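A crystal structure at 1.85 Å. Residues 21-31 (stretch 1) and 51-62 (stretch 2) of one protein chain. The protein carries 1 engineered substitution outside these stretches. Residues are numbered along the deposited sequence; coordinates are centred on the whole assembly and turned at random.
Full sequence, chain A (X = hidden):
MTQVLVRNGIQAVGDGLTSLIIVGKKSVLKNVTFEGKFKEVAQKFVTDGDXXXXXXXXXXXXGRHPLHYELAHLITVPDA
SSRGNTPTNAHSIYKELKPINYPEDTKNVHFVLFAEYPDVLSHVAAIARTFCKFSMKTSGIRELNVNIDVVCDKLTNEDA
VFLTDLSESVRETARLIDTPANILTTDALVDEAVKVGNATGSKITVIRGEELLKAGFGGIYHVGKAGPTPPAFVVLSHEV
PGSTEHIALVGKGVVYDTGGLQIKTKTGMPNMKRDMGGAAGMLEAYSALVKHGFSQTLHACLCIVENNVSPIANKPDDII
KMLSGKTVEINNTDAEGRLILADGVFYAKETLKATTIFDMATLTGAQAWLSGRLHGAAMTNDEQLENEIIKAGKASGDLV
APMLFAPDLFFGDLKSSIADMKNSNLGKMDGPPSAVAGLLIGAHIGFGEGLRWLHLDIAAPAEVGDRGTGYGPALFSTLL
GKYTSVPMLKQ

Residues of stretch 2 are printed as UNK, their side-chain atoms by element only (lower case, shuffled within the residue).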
# COMPACT_ATOMS: atom_id res chain seq x y z
N ILE A 21 -24.52 -38.09 19.02
CA ILE A 21 -24.72 -36.65 19.18
C ILE A 21 -26.21 -36.35 19.25
O ILE A 21 -26.95 -36.64 18.31
CB ILE A 21 -24.01 -35.84 18.06
CG1 ILE A 21 -22.50 -36.09 18.13
CG2 ILE A 21 -24.35 -34.32 18.19
CD1 ILE A 21 -21.74 -35.59 16.97
N ILE A 22 -26.64 -35.78 20.38
CA ILE A 22 -28.05 -35.38 20.56
C ILE A 22 -28.21 -33.89 20.28
O ILE A 22 -27.43 -33.07 20.76
CB ILE A 22 -28.54 -35.68 22.01
CG1 ILE A 22 -28.32 -37.17 22.33
CG2 ILE A 22 -30.04 -35.28 22.19
CD1 ILE A 22 -28.32 -37.47 23.84
N VAL A 23 -29.22 -33.55 19.48
CA VAL A 23 -29.42 -32.16 19.05
C VAL A 23 -30.85 -31.69 19.29
O VAL A 23 -31.82 -32.38 18.91
CB VAL A 23 -29.04 -31.98 17.56
CG1 VAL A 23 -29.12 -30.47 17.15
CG2 VAL A 23 -27.67 -32.58 17.28
N GLY A 24 -31.01 -30.52 19.91
CA GLY A 24 -32.35 -29.94 20.05
C GLY A 24 -32.33 -28.52 20.59
O GLY A 24 -31.41 -28.13 21.29
N LYS A 25 -33.36 -27.75 20.26
CA LYS A 25 -33.67 -26.54 21.02
C LYS A 25 -33.95 -26.81 22.48
O LYS A 25 -34.57 -27.81 22.85
CB LYS A 25 -34.81 -25.75 20.39
CG LYS A 25 -34.41 -25.10 19.05
CD LYS A 25 -35.61 -24.50 18.37
CE LYS A 25 -35.19 -23.54 17.25
NZ LYS A 25 -36.36 -23.14 16.45
N LYS A 26 -33.50 -25.87 23.31
CA LYS A 26 -33.63 -25.97 24.76
C LYS A 26 -35.06 -26.29 25.19
O LYS A 26 -35.27 -27.15 26.02
CB LYS A 26 -33.17 -24.62 25.37
CG LYS A 26 -32.98 -24.64 26.88
CD LYS A 26 -31.86 -25.59 27.28
CE LYS A 26 -31.83 -25.79 28.78
NZ LYS A 26 -31.48 -24.53 29.49
N SER A 27 -36.04 -25.62 24.58
CA SER A 27 -37.43 -25.82 24.98
C SER A 27 -37.89 -27.23 24.64
O SER A 27 -38.70 -27.81 25.38
CB SER A 27 -38.36 -24.79 24.32
OG SER A 27 -38.34 -24.92 22.90
N VAL A 28 -37.37 -27.78 23.54
CA VAL A 28 -37.77 -29.12 23.09
C VAL A 28 -37.10 -30.17 24.00
O VAL A 28 -37.77 -31.08 24.54
CB VAL A 28 -37.39 -29.37 21.61
CG1 VAL A 28 -37.65 -30.82 21.23
CG2 VAL A 28 -38.17 -28.39 20.69
N LEU A 29 -35.79 -30.01 24.18
CA LEU A 29 -35.02 -30.87 25.09
C LEU A 29 -35.60 -30.92 26.50
O LEU A 29 -35.59 -31.98 27.14
CB LEU A 29 -33.54 -30.45 25.15
CG LEU A 29 -32.73 -30.60 23.85
CD1 LEU A 29 -31.31 -30.03 24.03
CD2 LEU A 29 -32.67 -32.04 23.40
N LYS A 30 -36.10 -29.78 26.99
CA LYS A 30 -36.73 -29.71 28.31
C LYS A 30 -37.92 -30.68 28.41
O LYS A 30 -38.22 -31.19 29.49
CB LYS A 30 -37.23 -28.29 28.60
CG LYS A 30 -36.21 -27.39 29.25
CD LYS A 30 -36.84 -26.02 29.59
CE LYS A 30 -38.18 -26.17 30.32
NZ LYS A 30 -38.42 -25.11 31.36
N ASN A 31 -38.59 -30.92 27.30
CA ASN A 31 -39.77 -31.77 27.29
C ASN A 31 -39.52 -33.22 26.90
O ASN A 31 -40.43 -34.05 26.93
CB ASN A 31 -40.88 -31.15 26.45
CG ASN A 31 -41.52 -29.96 27.14
OD1 ASN A 31 -41.95 -29.02 26.49
ND2 ASN A 31 -41.56 -29.99 28.46
N UNK A 51 -30.50 -37.76 36.21
CA UNK A 51 -29.26 -37.18 35.73
C UNK A 51 -29.47 -36.42 34.41
O UNK A 51 -28.96 -35.31 34.25
o UNK A 51 -28.48 -39.12 34.52
c UNK A 51 -28.18 -38.24 35.59
N UNK A 52 -30.23 -37.01 33.48
CA UNK A 52 -30.72 -36.27 32.31
C UNK A 52 -31.38 -34.95 32.68
O UNK A 52 -30.98 -33.88 32.21
c UNK A 52 -31.55 -36.03 29.02
c UNK A 52 -31.65 -37.12 31.44
c UNK A 52 -30.89 -35.07 26.48
c UNK A 52 -32.15 -34.83 26.94
c UNK A 52 -29.93 -35.78 27.26
c UNK A 52 -33.49 -35.86 30.14
c UNK A 52 -32.23 -36.36 30.25
c UNK A 52 -32.48 -35.32 28.22
c UNK A 52 -30.26 -36.26 28.54
n UNK A 52 -33.65 -35.23 28.93
N UNK A 53 -32.40 -35.00 33.53
CA UNK A 53 -33.13 -33.79 33.89
C UNK A 53 -32.27 -32.76 34.61
O UNK A 53 -32.37 -31.56 34.36
o UNK A 53 -35.73 -34.60 32.86
c UNK A 53 -34.34 -34.13 34.75
c UNK A 53 -35.36 -34.95 33.99
n UNK A 53 -35.81 -36.04 34.59
N UNK A 54 -31.42 -33.26 35.51
CA UNK A 54 -30.47 -32.41 36.22
C UNK A 54 -29.59 -31.64 35.22
O UNK A 54 -29.46 -30.41 35.30
o UNK A 54 -28.68 -32.48 37.85
c UNK A 54 -29.62 -33.27 37.15
N UNK A 55 -29.01 -32.36 34.26
CA UNK A 55 -28.17 -31.73 33.23
C UNK A 55 -28.91 -30.67 32.39
O UNK A 55 -28.43 -29.54 32.25
c UNK A 55 -26.69 -32.20 31.21
s UNK A 55 -25.94 -33.47 30.20
c UNK A 55 -27.56 -32.79 32.32
c UNK A 55 -27.43 -34.21 29.50
N UNK A 56 -30.09 -31.02 31.86
CA UNK A 56 -30.89 -30.08 31.09
C UNK A 56 -31.22 -28.81 31.89
O UNK A 56 -31.15 -27.71 31.34
c UNK A 56 -31.78 -31.96 29.62
c UNK A 56 -32.18 -30.76 30.50
c UNK A 56 -33.01 -29.75 29.70
c UNK A 56 -30.96 -31.61 28.35
N UNK A 57 -31.53 -28.96 33.18
CA UNK A 57 -31.66 -27.80 34.10
C UNK A 57 -30.42 -26.89 34.13
O UNK A 57 -30.55 -25.68 34.06
o UNK A 57 -33.08 -29.14 35.57
c UNK A 57 -31.99 -28.23 35.53
N UNK A 58 -29.22 -27.48 34.23
CA UNK A 58 -27.99 -26.69 34.40
C UNK A 58 -27.51 -26.01 33.12
O UNK A 58 -26.97 -24.91 33.18
n UNK A 58 -25.33 -25.23 38.72
c UNK A 58 -24.60 -25.83 37.78
c UNK A 58 -27.09 -28.18 36.26
c UNK A 58 -26.85 -27.56 34.91
c UNK A 58 -26.50 -27.33 37.35
n UNK A 58 -23.37 -25.42 37.54
n UNK A 58 -25.14 -26.84 37.10
N UNK A 59 -27.65 -26.67 31.97
CA UNK A 59 -26.99 -26.16 30.77
C UNK A 59 -27.66 -24.86 30.32
O UNK A 59 -28.86 -24.67 30.56
c UNK A 59 -26.04 -28.40 30.02
c UNK A 59 -26.90 -27.19 29.61
c UNK A 59 -28.29 -28.85 28.36
c UNK A 59 -28.29 -27.58 29.13
N UNK A 60 -26.88 -23.95 29.73
CA UNK A 60 -27.40 -22.62 29.38
C UNK A 60 -28.46 -22.63 28.28
O UNK A 60 -29.01 -23.68 27.94
c UNK A 60 -25.20 -22.94 28.49
c UNK A 60 -26.14 -21.87 28.92
c UNK A 60 -25.45 -24.07 29.41
N UNK A 61 -28.74 -21.45 27.72
CA UNK A 61 -29.74 -21.32 26.65
C UNK A 61 -29.29 -22.00 25.35
O UNK A 61 -30.13 -22.30 24.50
c UNK A 61 -30.07 -19.85 26.41
N UNK A 62 -27.98 -22.21 25.20
CA UNK A 62 -27.41 -22.84 23.99
C UNK A 62 -25.93 -23.23 24.19
O UNK A 62 -25.28 -22.73 25.12
o UNK A 62 -26.56 -20.90 22.85
c UNK A 62 -27.53 -21.92 22.79
O HOH W 1 -32.05 -25.10 32.07
O HOH W 2 -35.92 -33.40 29.24
O HOH W 3 -35.89 -32.43 31.76

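Position 51 carries one carbon and then one oxygen, too far from stretch 1 to touch it: Ser-51, its hydroxyl hydrogen-bonded elsewhere in the structure. At position 52 one carbon leads into fused five- and six-membered rings holding eight carbons and one nitrogen, and a ring carbon comes close to CD1 of Ile-22: Trp-52. It starts sideways, but its end comes nearer stretch 1: CZ3 of Trp-52 lies 4.1 Å from CD1 of Ile-22, an apolar contact in a buried place. Water 2 accepts from NE1 of Trp-52 at 2.9 Å and donates to O of Leu-29 at 2.6 Å.

Position 53 has two carbons, the second bearing one oxygen and one nitrogen, a terminal amide: Asn-53. This exposed side chain receives a hydrogen bond from water 3, 2.4 Å from OD1 of Asn-53. Position 54, again one carbon and one oxygen, is Ser-54, polar and exposed. Position 55 is an unbranched chain of two carbons, a sulfur and a carbon, not touching stretch 1: Met-55, apolar as suits a buried site.

Position 56 has four carbons, forked at the first; its longer arm lies against Leu-29, the other against Lys-30: Ile-56. It points toward the first helix. CD1 of Ile-56 lies 4.3 Å from CB of Leu-29, and CG2 of Ile-56 4.0 Å from CG of Lys-30. Position 57, one carbon and one oxygen, is Ser-57, which points away; its OG donates to O of Asn-53 at 2.8 Å. Position 58, three carbons, a nitrogen and a carbon with two more nitrogens, is Arg-58, its guanidinium bonded elsewhere in the structure.

Position 59 repeats the forked four-carbon pattern, packed against CE of Lys-26: Ile-59, the first residue to leave helical geometry. CG1 of Ile-59 is 4.0 Å from CE of Lys-26. At position 60 three carbons close a ring onto the backbone nitrogen: Pro-60, whose lack of an N-H suits a place beyond the helix. A single carbon pointing away makes position 61 Ala-61, small at an exposed site where the backbone O approaches Lys-26. One carbon and one oxygen make position 62 Ser-62, small and polar, partly exposed, without contact to stretch 1.

The contact centres on two nearly antiparallel helices, their axes at 158°, with Ile-22 of the preceding strand and residues after the second helix adding to it. Ile-56 and Trp-52 supply its apolar part. At the other end NZ of Lys-26 donates to O of Ile-59 at 2.8 Å, to O of Pro-60 at 3.0 Å and to water 1 at 2.7 Å, which in turn donates to O of Ile-56 and O of Ser-57.

Stretch 2 (51-62) SWNSMISRIPAS
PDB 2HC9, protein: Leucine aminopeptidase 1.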